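Local coordinates for sugar ABC transporter (Sugar-binding protein) (Bacillus halodurans, PDB 4YO7) that binds the cyclic polyol myo-inositol and probably serves as the carbohydrate-binding receptor of an ABC-type sugar uptake system, at residues E201-Q205 / G226-D230; N170-G176 / I229-N235; V50-N54 / Q90-V94; Q152-L156 / P310-V314; Y73-F78 / V292-V296. All coordinates share one frame; numbering follows the deposited sequence.

Contact 1: residues E201-Q205 / G226-D230; sequences EVVLQ and GTEID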
# COMPACT_ATOMS: atom_id res chain seq x y z
N GLU A 201 -5.44 24.59 3.59
CA GLU A 201 -6.76 24.21 4.06
C GLU A 201 -7.31 23.06 3.23
O GLU A 201 -7.25 23.09 2.00
CB GLU A 201 -7.70 25.42 4.00
CG GLU A 201 -9.02 25.23 4.74
CD GLU A 201 -9.94 26.43 4.61
OE1 GLU A 201 -9.52 27.44 4.02
OE2 GLU A 201 -11.08 26.36 5.11
N VAL A 202 -7.87 22.06 3.90
CA VAL A 202 -8.58 20.99 3.21
C VAL A 202 -9.96 21.50 2.82
O VAL A 202 -10.78 21.85 3.68
CB VAL A 202 -8.71 19.73 4.09
CG1 VAL A 202 -9.52 18.63 3.37
CG2 VAL A 202 -7.31 19.20 4.49
N VAL A 203 -10.21 21.59 1.51
CA VAL A 203 -11.50 22.07 1.03
C VAL A 203 -12.40 20.95 0.52
O VAL A 203 -13.62 21.12 0.45
CB VAL A 203 -11.35 23.13 -0.10
CG1 VAL A 203 -10.63 24.37 0.44
CG2 VAL A 203 -10.62 22.56 -1.32
N LEU A 204 -11.81 19.80 0.18
CA LEU A 204 -12.56 18.65 -0.32
C LEU A 204 -11.87 17.41 0.21
O LEU A 204 -10.64 17.36 0.27
CB LEU A 204 -12.60 18.61 -1.84
CG LEU A 204 -13.39 19.71 -2.53
CD1 LEU A 204 -13.01 19.81 -3.99
CD2 LEU A 204 -14.89 19.50 -2.39
N GLN A 205 -12.66 16.41 0.58
CA GLN A 205 -12.12 15.13 1.00
C GLN A 205 -13.14 14.07 0.64
O GLN A 205 -14.29 14.13 1.09
CB GLN A 205 -11.83 15.09 2.49
CG GLN A 205 -11.17 13.80 2.91
CD GLN A 205 -10.86 13.74 4.39
OE1 GLN A 205 -10.93 14.75 5.10
NE2 GLN A 205 -10.54 12.54 4.86
N GLY A 226 -17.18 23.55 -8.79
CA GLY A 226 -16.68 24.91 -8.86
C GLY A 226 -15.70 25.28 -7.75
O GLY A 226 -15.13 26.38 -7.77
N THR A 227 -15.50 24.38 -6.79
CA THR A 227 -14.56 24.59 -5.69
C THR A 227 -13.16 24.87 -6.22
O THR A 227 -12.71 24.20 -7.13
CB THR A 227 -14.48 23.35 -4.78
OG1 THR A 227 -15.79 23.04 -4.30
CG2 THR A 227 -13.56 23.60 -3.60
N GLU A 228 -12.48 25.86 -5.65
CA GLU A 228 -11.12 26.17 -6.08
C GLU A 228 -10.16 25.19 -5.43
O GLU A 228 -10.18 25.02 -4.22
CB GLU A 228 -10.76 27.61 -5.73
CG GLU A 228 -11.63 28.63 -6.45
CD GLU A 228 -10.98 30.00 -6.53
OE1 GLU A 228 -10.17 30.32 -5.64
OE2 GLU A 228 -11.27 30.74 -7.50
N ILE A 229 -9.34 24.54 -6.26
CA ILE A 229 -8.40 23.51 -5.82
C ILE A 229 -7.00 23.88 -6.29
O ILE A 229 -6.79 24.16 -7.47
CB ILE A 229 -8.79 22.13 -6.38
CG1 ILE A 229 -10.20 21.73 -5.93
CG2 ILE A 229 -7.77 21.06 -5.99
CD1 ILE A 229 -10.72 20.45 -6.57
N ASP A 230 -6.02 23.85 -5.39
CA ASP A 230 -4.65 24.13 -5.76
C ASP A 230 -3.80 22.87 -5.81
O ASP A 230 -2.80 22.82 -6.53
CB ASP A 230 -4.03 25.14 -4.79
CG ASP A 230 -4.74 26.46 -4.83
OD1 ASP A 230 -4.75 27.09 -5.91
OD2 ASP A 230 -5.32 26.87 -3.81

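Contact 2: residues N170-G176 / I229-N235; sequences NIAIMDG and IDAVVAN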
# COMPACT_ATOMS: atom_id res chain seq x y z
N ASN A 170 -5.58 25.57 -1.39
CA ASN A 170 -6.73 24.73 -1.12
C ASN A 170 -6.42 23.29 -1.53
O ASN A 170 -6.05 23.05 -2.66
CB ASN A 170 -7.95 25.22 -1.90
CG ASN A 170 -8.50 26.53 -1.35
OD1 ASN A 170 -8.10 26.99 -0.28
ND2 ASN A 170 -9.44 27.10 -2.07
N ILE A 171 -6.55 22.37 -0.59
CA ILE A 171 -6.15 20.99 -0.80
C ILE A 171 -7.39 20.11 -0.93
O ILE A 171 -8.31 20.23 -0.12
CB ILE A 171 -5.28 20.49 0.36
CG1 ILE A 171 -4.15 21.49 0.67
CG2 ILE A 171 -4.72 19.12 0.05
CD1 ILE A 171 -3.24 21.76 -0.51
N ALA A 172 -7.40 19.23 -1.93
CA ALA A 172 -8.41 18.18 -2.07
C ALA A 172 -7.72 16.85 -1.81
O ALA A 172 -6.74 16.52 -2.49
CB ALA A 172 -9.03 18.22 -3.46
N ILE A 173 -8.18 16.12 -0.80
CA ILE A 173 -7.59 14.84 -0.42
C ILE A 173 -8.44 13.69 -0.93
O ILE A 173 -9.64 13.64 -0.64
CB ILE A 173 -7.44 14.71 1.12
CG1 ILE A 173 -6.41 15.72 1.63
CG2 ILE A 173 -7.00 13.30 1.51
CD1 ILE A 173 -6.27 15.76 3.14
N MSE A 174 -7.83 12.78 -1.68
CA MSE A 174 -8.48 11.53 -2.09
C MSE A 174 -8.09 10.41 -1.14
O MSE A 174 -6.97 9.91 -1.15
CB MSE A 174 -8.12 11.13 -3.53
CG MSE A 174 -8.57 12.14 -4.52
SE MSE A 174 -8.32 11.43 -6.34
CE MSE A 174 -9.53 12.66 -7.25
N ASP A 175 -9.05 10.05 -0.30
CA ASP A 175 -8.95 8.86 0.55
C ASP A 175 -8.96 7.60 -0.28
O ASP A 175 -9.70 7.46 -1.28
CB ASP A 175 -10.11 8.77 1.57
CG ASP A 175 -9.92 9.61 2.81
OD1 ASP A 175 -8.80 9.65 3.41
OD2 ASP A 175 -10.94 10.21 3.25
N GLY A 176 -8.15 6.64 0.15
CA GLY A 176 -8.22 5.31 -0.39
C GLY A 176 -9.38 4.52 0.20
O GLY A 176 -10.41 5.09 0.63
N ILE A 229 -9.34 24.54 -6.26
CA ILE A 229 -8.40 23.51 -5.82
C ILE A 229 -7.00 23.88 -6.29
O ILE A 229 -6.79 24.16 -7.47
CB ILE A 229 -8.79 22.13 -6.38
CG1 ILE A 229 -10.20 21.73 -5.93
CG2 ILE A 229 -7.77 21.06 -5.99
CD1 ILE A 229 -10.72 20.45 -6.57
N ASP A 230 -6.02 23.85 -5.39
CA ASP A 230 -4.65 24.13 -5.76
C ASP A 230 -3.80 22.87 -5.81
O ASP A 230 -2.80 22.82 -6.53
CB ASP A 230 -4.03 25.14 -4.79
CG ASP A 230 -4.74 26.46 -4.83
OD1 ASP A 230 -4.75 27.09 -5.91
OD2 ASP A 230 -5.32 26.87 -3.81
N ALA A 231 -4.21 21.83 -5.08
CA ALA A 231 -3.52 20.54 -5.07
C ALA A 231 -4.49 19.42 -4.80
O ALA A 231 -5.40 19.56 -3.97
CB ALA A 231 -2.43 20.52 -4.03
N VAL A 232 -4.28 18.32 -5.52
CA VAL A 232 -5.02 17.09 -5.32
C VAL A 232 -4.02 16.10 -4.75
O VAL A 232 -3.01 15.82 -5.38
CB VAL A 232 -5.64 16.57 -6.62
CG1 VAL A 232 -6.27 15.17 -6.40
CG2 VAL A 232 -6.67 17.56 -7.12
N VAL A 233 -4.28 15.63 -3.54
CA VAL A 233 -3.34 14.81 -2.81
C VAL A 233 -4.02 13.47 -2.53
O VAL A 233 -5.00 13.41 -1.79
CB VAL A 233 -2.89 15.52 -1.51
CG1 VAL A 233 -1.87 14.70 -0.79
CG2 VAL A 233 -2.30 16.88 -1.85
N ALA A 234 -3.51 12.42 -3.15
CA ALA A 234 -4.17 11.12 -3.14
C ALA A 234 -3.41 10.10 -2.33
O ALA A 234 -2.19 10.05 -2.38
CB ALA A 234 -4.34 10.62 -4.56
N ASN A 235 -4.15 9.27 -1.60
CA ASN A 235 -3.54 8.21 -0.82
C ASN A 235 -2.77 7.17 -1.67
O ASN A 235 -2.00 6.37 -1.10
CB ASN A 235 -4.61 7.43 -0.02
CG ASN A 235 -5.18 8.15 1.21
OD1 ASN A 235 -6.11 7.60 1.84
ND2 ASN A 235 -4.68 9.33 1.57

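Contact 3: residues V50-N54 / Q90-V94; sequences VSISN and QMAQV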
# COMPACT_ATOMS: atom_id res chain seq x y z
N VAL A 50 -0.06 -18.46 1.42
CA VAL A 50 -0.10 -17.01 1.25
C VAL A 50 -1.49 -16.59 0.80
O VAL A 50 -2.04 -17.19 -0.12
CB VAL A 50 0.91 -16.57 0.20
CG1 VAL A 50 0.95 -15.04 0.03
CG2 VAL A 50 2.27 -17.08 0.60
N SER A 51 -2.05 -15.58 1.45
CA SER A 51 -3.31 -14.99 1.01
C SER A 51 -3.12 -13.50 0.83
O SER A 51 -3.02 -12.77 1.81
CB SER A 51 -4.44 -15.27 1.99
OG SER A 51 -5.65 -14.60 1.60
N ILE A 52 -3.08 -13.06 -0.43
CA ILE A 52 -2.95 -11.65 -0.74
C ILE A 52 -4.37 -11.08 -0.87
O ILE A 52 -5.26 -11.78 -1.30
CB ILE A 52 -2.11 -11.42 -2.01
CG1 ILE A 52 -1.64 -9.97 -2.11
CG2 ILE A 52 -2.84 -11.87 -3.28
CD1 ILE A 52 -0.48 -9.77 -3.06
N SER A 53 -4.58 -9.84 -0.45
CA SER A 53 -5.94 -9.27 -0.49
C SER A 53 -6.54 -9.25 -1.90
O SER A 53 -7.71 -9.56 -2.06
CB SER A 53 -5.97 -7.84 0.09
OG SER A 53 -5.19 -6.96 -0.67
N ASN A 54 -5.73 -8.87 -2.88
CA ASN A 54 -6.14 -8.79 -4.27
C ASN A 54 -4.92 -8.41 -5.08
O ASN A 54 -3.89 -8.07 -4.51
CB ASN A 54 -7.32 -7.80 -4.47
CG ASN A 54 -6.90 -6.34 -4.46
OD1 ASN A 54 -6.16 -5.86 -3.59
ND2 ASN A 54 -7.44 -5.61 -5.41
N GLN A 90 -10.85 -14.74 2.32
CA GLN A 90 -9.55 -14.76 2.98
C GLN A 90 -9.58 -15.64 4.22
O GLN A 90 -8.65 -16.41 4.45
CB GLN A 90 -9.09 -13.36 3.36
CG GLN A 90 -7.67 -13.34 3.88
CD GLN A 90 -7.07 -11.94 3.83
OE1 GLN A 90 -7.51 -11.04 4.55
NE2 GLN A 90 -6.08 -11.76 2.98
N MSE A 91 -10.65 -15.52 5.02
CA MSE A 91 -10.80 -16.39 6.19
C MSE A 91 -10.85 -17.87 5.78
O MSE A 91 -10.23 -18.68 6.45
CB MSE A 91 -12.05 -16.02 7.00
CG MSE A 91 -12.00 -14.62 7.56
SE MSE A 91 -12.53 -14.63 9.41
CE MSE A 91 -11.17 -15.93 10.02
N ALA A 92 -11.52 -18.20 4.68
CA ALA A 92 -11.60 -19.59 4.23
C ALA A 92 -10.24 -20.11 3.75
O ALA A 92 -9.90 -21.27 3.97
CB ALA A 92 -12.65 -19.75 3.11
N GLN A 93 -9.45 -19.25 3.12
CA GLN A 93 -8.10 -19.60 2.72
C GLN A 93 -7.23 -19.89 3.92
O GLN A 93 -6.51 -20.87 3.96
CB GLN A 93 -7.51 -18.48 1.84
CG GLN A 93 -8.26 -18.38 0.54
CD GLN A 93 -7.94 -17.17 -0.32
OE1 GLN A 93 -7.32 -16.21 0.14
NE2 GLN A 93 -8.38 -17.21 -1.58
N VAL A 94 -7.30 -19.03 4.91
CA VAL A 94 -6.52 -19.23 6.14
C VAL A 94 -6.95 -20.49 6.89
O VAL A 94 -6.10 -21.25 7.35
CB VAL A 94 -6.63 -17.97 7.02
CG1 VAL A 94 -5.98 -18.18 8.39
CG2 VAL A 94 -5.94 -16.82 6.31

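Contact 4: residues Q152-L156 / P310-V314; sequences QSGLL and PYELV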
# COMPACT_ATOMS: atom_id res chain seq x y z
N GLN A 152 4.14 7.97 7.59
CA GLN A 152 5.39 8.52 7.04
C GLN A 152 5.18 8.91 5.57
O GLN A 152 5.65 9.97 5.12
CB GLN A 152 6.56 7.51 7.20
CG GLN A 152 7.86 7.84 6.39
CD GLN A 152 9.04 6.82 6.55
OE1 GLN A 152 8.97 5.65 6.11
NE2 GLN A 152 10.13 7.29 7.14
N SER A 153 4.47 8.08 4.81
CA SER A 153 4.25 8.43 3.40
C SER A 153 3.33 9.66 3.25
O SER A 153 3.56 10.49 2.35
CB SER A 153 3.70 7.23 2.61
OG SER A 153 2.40 6.82 2.94
N GLY A 154 2.32 9.79 4.11
CA GLY A 154 1.45 10.96 4.05
C GLY A 154 2.18 12.23 4.47
O GLY A 154 1.99 13.30 3.88
N LEU A 155 3.07 12.10 5.46
CA LEU A 155 3.89 13.23 5.90
C LEU A 155 4.88 13.66 4.80
O LEU A 155 5.01 14.85 4.50
CB LEU A 155 4.64 12.89 7.18
CG LEU A 155 3.83 12.72 8.46
CD1 LEU A 155 4.66 12.02 9.51
CD2 LEU A 155 3.38 14.06 8.99
N LEU A 156 5.54 12.70 4.18
CA LEU A 156 6.53 13.00 3.13
C LEU A 156 5.86 13.66 1.95
O LEU A 156 6.35 14.66 1.42
CB LEU A 156 7.26 11.74 2.68
CG LEU A 156 8.30 11.14 3.63
CD1 LEU A 156 8.70 9.74 3.15
CD2 LEU A 156 9.55 12.04 3.77
N PRO A 310 11.65 1.69 4.60
CA PRO A 310 11.28 3.11 4.51
C PRO A 310 10.55 3.47 3.23
O PRO A 310 10.79 2.90 2.18
CB PRO A 310 12.63 3.84 4.53
CG PRO A 310 13.60 2.86 5.05
CD PRO A 310 13.11 1.50 4.67
N TYR A 311 9.62 4.41 3.36
CA TYR A 311 9.11 5.16 2.24
C TYR A 311 10.16 6.20 1.80
O TYR A 311 10.92 6.70 2.63
CB TYR A 311 7.83 5.88 2.63
CG TYR A 311 6.55 5.08 2.64
CD1 TYR A 311 5.91 4.74 1.45
CD2 TYR A 311 5.94 4.74 3.83
CE1 TYR A 311 4.71 4.08 1.45
CE2 TYR A 311 4.73 4.06 3.84
CZ TYR A 311 4.12 3.74 2.64
OH TYR A 311 2.92 3.10 2.62
N GLU A 312 10.19 6.55 0.50
CA GLU A 312 11.13 7.56 -0.01
C GLU A 312 10.44 8.55 -0.94
O GLU A 312 9.77 8.16 -1.89
CB GLU A 312 12.29 6.88 -0.76
CG GLU A 312 13.00 5.79 0.04
CD GLU A 312 14.11 5.08 -0.73
OE1 GLU A 312 14.66 5.66 -1.68
OE2 GLU A 312 14.44 3.93 -0.36
N LEU A 313 10.64 9.84 -0.68
CA LEU A 313 10.05 10.88 -1.51
C LEU A 313 10.60 10.81 -2.92
O LEU A 313 11.81 10.71 -3.12
CB LEU A 313 10.32 12.26 -0.92
CG LEU A 313 9.76 13.45 -1.71
CD1 LEU A 313 8.22 13.45 -1.71
CD2 LEU A 313 10.30 14.75 -1.15
N VAL A 314 9.71 10.89 -3.91
CA VAL A 314 10.12 10.94 -5.31
C VAL A 314 9.61 12.22 -5.98
O VAL A 314 8.41 12.55 -5.91
CB VAL A 314 9.59 9.73 -6.11
CG1 VAL A 314 10.18 9.74 -7.53
CG2 VAL A 314 9.91 8.42 -5.39

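Contact 5: residues Y73-F78 / V292-V296; sequences YPDFEF and VKVAV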
# COMPACT_ATOMS: atom_id res chain seq x y z
N TYR A 73 13.70 -21.59 -2.76
CA TYR A 73 13.56 -22.56 -1.69
C TYR A 73 12.93 -23.87 -2.14
O TYR A 73 11.72 -24.06 -2.00
CB TYR A 73 12.73 -21.96 -0.55
CG TYR A 73 13.26 -20.65 -0.09
CD1 TYR A 73 14.31 -20.58 0.82
CD2 TYR A 73 12.78 -19.46 -0.61
CE1 TYR A 73 14.83 -19.37 1.22
CE2 TYR A 73 13.29 -18.26 -0.22
CZ TYR A 73 14.31 -18.21 0.70
OH TYR A 73 14.82 -16.99 1.08
N PRO A 74 13.74 -24.80 -2.66
CA PRO A 74 13.20 -26.00 -3.30
C PRO A 74 12.64 -27.00 -2.30
O PRO A 74 11.93 -27.91 -2.69
CB PRO A 74 14.41 -26.56 -4.06
CG PRO A 74 15.59 -26.02 -3.38
CD PRO A 74 15.20 -24.69 -2.82
N ASP A 75 12.96 -26.80 -1.03
CA ASP A 75 12.41 -27.63 0.04
C ASP A 75 11.06 -27.11 0.55
O ASP A 75 10.51 -27.65 1.49
CB ASP A 75 13.41 -27.74 1.20
CG ASP A 75 13.92 -26.38 1.70
OD1 ASP A 75 14.03 -25.40 0.90
OD2 ASP A 75 14.25 -26.30 2.90
N PHE A 76 10.55 -26.06 -0.09
CA PHE A 76 9.25 -25.49 0.24
C PHE A 76 8.30 -25.56 -0.92
O PHE A 76 8.71 -25.40 -2.07
CB PHE A 76 9.36 -24.04 0.64
CG PHE A 76 9.82 -23.83 2.04
CD1 PHE A 76 11.13 -24.04 2.40
CD2 PHE A 76 8.92 -23.44 3.01
CE1 PHE A 76 11.54 -23.84 3.71
CE2 PHE A 76 9.33 -23.23 4.30
CZ PHE A 76 10.65 -23.44 4.65
N GLU A 77 7.03 -25.78 -0.60
CA GLU A 77 5.94 -25.53 -1.53
C GLU A 77 5.22 -24.26 -1.09
O GLU A 77 5.01 -24.07 0.09
CB GLU A 77 4.94 -26.68 -1.55
CG GLU A 77 5.58 -28.04 -1.65
CD GLU A 77 6.31 -28.24 -2.97
OE1 GLU A 77 5.92 -27.60 -3.97
OE2 GLU A 77 7.28 -29.03 -3.01
N PHE A 78 4.83 -23.42 -2.04
CA PHE A 78 4.03 -22.23 -1.70
C PHE A 78 2.64 -22.30 -2.30
O PHE A 78 2.47 -22.72 -3.44
CB PHE A 78 4.73 -20.95 -2.18
CG PHE A 78 5.97 -20.62 -1.41
CD1 PHE A 78 7.13 -21.34 -1.60
CD2 PHE A 78 5.97 -19.60 -0.48
CE1 PHE A 78 8.26 -21.04 -0.88
CE2 PHE A 78 7.11 -19.31 0.24
CZ PHE A 78 8.24 -20.02 0.03
N VAL A 292 8.52 -13.39 2.22
CA VAL A 292 8.86 -14.78 1.96
C VAL A 292 10.06 -15.25 2.80
O VAL A 292 10.03 -16.34 3.38
CB VAL A 292 9.12 -15.02 0.47
CG1 VAL A 292 9.68 -16.41 0.22
CG2 VAL A 292 7.83 -14.87 -0.28
N LYS A 293 11.10 -14.43 2.88
CA LYS A 293 12.28 -14.79 3.64
C LYS A 293 11.95 -15.00 5.12
O LYS A 293 12.44 -15.94 5.76
CB LYS A 293 13.37 -13.72 3.48
CG LYS A 293 13.97 -13.66 2.11
CD LYS A 293 14.97 -12.49 2.03
CE LYS A 293 15.42 -12.17 0.63
NZ LYS A 293 16.47 -13.11 0.15
N VAL A 294 11.13 -14.11 5.66
CA VAL A 294 10.75 -14.17 7.06
C VAL A 294 9.89 -15.41 7.32
O VAL A 294 10.06 -16.10 8.33
CB VAL A 294 10.03 -12.88 7.47
CG1 VAL A 294 9.43 -12.98 8.85
CG2 VAL A 294 11.05 -11.73 7.42
N ALA A 295 8.97 -15.70 6.41
CA ALA A 295 8.10 -16.85 6.54
C ALA A 295 8.89 -18.14 6.51
O ALA A 295 8.66 -19.07 7.29
CB ALA A 295 7.04 -16.84 5.42
N VAL A 296 9.86 -18.21 5.62
CA VAL A 296 10.74 -19.37 5.55
C VAL A 296 11.52 -19.53 6.87
O VAL A 296 11.64 -20.64 7.40
CB VAL A 296 11.72 -19.27 4.37
CG1 VAL A 296 12.86 -20.26 4.50
CG2 VAL A 296 10.97 -19.51 3.07

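Contact 1: residues E201-Q205 / G226-D230
The backbones of strand 200-207 and of the loop before strand 231-234 stay well apart here, Val203 CA and Ile229 CA lying 7.7 Å from each other, and no hydrogen bond crosses the gap, which side chains fill. Leu204 bridges two residues of the loop: its CD1 meets Ile229 CD1 at 3.5 Å, the two side chains crossing at about a right angle, and it meets Thr227 CG2 tip to tip at 3.8 Å. Thr227 suits this divided place because, with OG1 beside the backbone N (chi1 -56°), its methyl CG2 stands anti to that N and turns to the strand while OG1 hydrogen-bonds to Ser225. Val203 runs past Thr227 in the opposite direction, and its CG2 also rests 3.8 Å from Glu228 O, a carbonyl that accepts a bond from Asn170 ND2. Two consecutive strand residues can both face the loop because Val203, with psi near -20°, interrupts the alternation of an extended chain. Trp222 of helix 212-224 packs on both Leu204 and Ile229. This is the return of a beta-alpha-beta crossover in a Rossmann-like lobe: the chain leaves edge strand 200-207, climbs helix 212-224 and re-enters the sheet beyond strand 169-175.

Contact 2: residues N170-G176 / I229-N235
Ile171 to Met174 pair in parallel with Ala231 to Ala234, the strand axes 4.6 Å apart at closest and inclined by 21°. The main-chain bonds alternate regularly: Ala172 N gives to Ala231 O and Ala172 O receives Val233 N, then Met174 N and O repeat the pattern with Val233 O and Asn235 N. At the start, Asn170 O accepts from both Asp230 N and Ala231 N, while Asn170 N donates almost straight (176°, 2.8 Å) to the anti lone pair of Asp230 OD2, gripping the entrance of the pair from two directions. On one face of the sheet Ile171 touches Ala231 through CD1 and Val233 through CG2, 3.8 Å from Val233 CG2, under helices 150-164 and 181-195. This is the central pairing of a Rossmann-like alpha/beta/alpha lobe of the periplasmic-binding-protein fold, and helix 212-224 packs on the other face. There small Ala172 admits Ile229 CG2 at 4.0 Å, and Met174, built as selenomethionine, lies beside Ala234. At the far end Asn235 OD1 replaces the main-chain carbonyl expected next in the pattern, accepting Gly176 N at 2.8 Å from 42° above its amide plane, while ND2 binds Thr187 OG1. With an alanine here, Gly176 N would probably lose this acceptor and Thr187 OG1 the amide that meets it. The carboxylate of Asp175 lies alongside that amide, turned well away from its plane, and is itself held by Thr187, Gln183 and Gln205; bound inositol lies about 7 Å from the Asn235 side chain.

Contact 3: residues V50-N54 / Q90-V94
Ser51 is gripped by two glutamines of helix 87-100, and nearly all the close packing gathers on its hydroxyl. Its OG donates to Gln93 OE1 at 2.7 Å, nearly along the C=O axis, and accepts from Gln90 NE2 at 3.2 Å, lying in the plane of that amide. Standing anti to the backbone N (chi1 176°), the hydroxyl reaches out from the strand to the helix and also touches Gln90 CG at 3.3 Å. A serine suits this buried spot because one small group can give and take at once. The helix runs almost antiparallel to strand 46-52, 173° between their directions, as part of the beta-alpha-beta crossover that carries the chain from edge strand 76-82 over this strand to strand 104-107. Losing the Ser51 hydroxyl to an alanine is likely to leave Gln93 OE1 without its donor and the Gln93 amide freer to turn. Beyond the hydroxyl the contact loosens quickly: Gln90 NE2 comes no nearer to Ser53 N than 4.2 Å. Gln93 marks the more open side, being partly exposed, with its NE2 held by Asp82 O; buried Gln90 is fixed on the inner side by Asn108 O and Val110 N.

Contact 4: residues Q152-L156 / P310-V314
Ser153 sets its CB squarely over the ring of Tyr311, 3.3 Å from the ring centroid and 1° off the normal, a CH-pi contact in which the small serine lets the helix come close to the ring. Beside it Gln152 OE1 accepts a hydrogen bond from Tyr311 N at 3.1 Å; the N-H comes from above the amide plane, 47° out of it, and the same oxygen lies at the edge of the ring, near its plane. One turn further along the helix, Leu156 CD1 packs on Tyr311 CB at 4.0 Å, and Leu313 CD1 rests 3.8 Å from Leu156 O. In the next shell, Ser153 OG, placed between its backbone N and carbonyl carbon (chi1 68°), binds Ser150 O one turn earlier, which fixes the hydroxyl's rotation; the helix backbone itself places CB over the ring. Tyr311 OH is held by Arg186 NH2, and Arg186 belongs to the inositol pocket; the tyrosine side chain itself lies about 5 Å from the ligand. Val280, on the strand that pairs with 312-314, touches both Ser153 and Tyr311. Because the serine CB carries an electronegative oxygen, its hydrogens are probably somewhat polarised and well matched to the ring's pi cloud. Held at its ring face, backbone N and hydroxyl, Tyr311 probably helps orient Arg186 in the inositol pocket.

Contact 5: residues Y73-F78 / V292-V296
Helix 284-299 packs on the six-stranded parallel sheet of one Rossmann-like lobe, and near the edge strand 76-82 its Val292 and Val296 meet an aromatic cluster of Tyr73, Phe76 and Phe78. Val296 is the hub. Its CG2 lies over the face of the Tyr73 ring, 4.0 Å from the centroid, and over the face of the Phe76 ring, 4.2 Å from that centroid, while Phe78 presents an edge to the same methyl. The other branch, CG1, anti to the backbone N (chi1 165°), reaches Phe76 CZ at 3.9 Å and borders Tyr73 as well. One turn earlier Val292 CG1 packs against Phe78 CE2 at 3.9 Å. A beta-branched residue suits the hub, since its two methyls diverge to meet several rings. Phe76 and Phe78 point the same way because they are two residues apart on an extended strand, and a type I turn from Tyr73 to Phe76 folds the tyrosine back beside them. At the rim the aliphatic part of Lys293 touches the tyrosine, CG lying 3.6 Å from Tyr73 OH. Both polar ends converge on Glu69 of helix 57-70: Tyr73 OH hydrogen-bonds to its OE2 and Lys293 NZ forms a salt bridge there. No hydrogen bond joins the two segments, so they hold by dispersion and CH-pi contact, while the shared carboxylate ties down the outer margin and probably offsets the lysine charge.

The contacts divide between two Rossmann-like lobes. Contacts 1 and 2, with centres 8 Å apart, share Ile229 and Asp230 and lie on neighbouring strands of the four-stranded sheet. Contacts 3 and 5 belong to the six-stranded sheet, through adjacent strands 46-52 and 76-82, their centres about 17 Å apart; contacts 1 and 5 stand farthest apart, at 48 Å. Along the chain, contact 3 closes before contacts 1 and 2 open, and both of these lie inside the long loops closed by contacts 4 and 5. Contact 4, centred 16 Å from contact 2, ties late strand 312-314 to helix 150-164. Inositol sits between the lobes, consistent with a two-lobed binding protein that holds its ligand in the cleft.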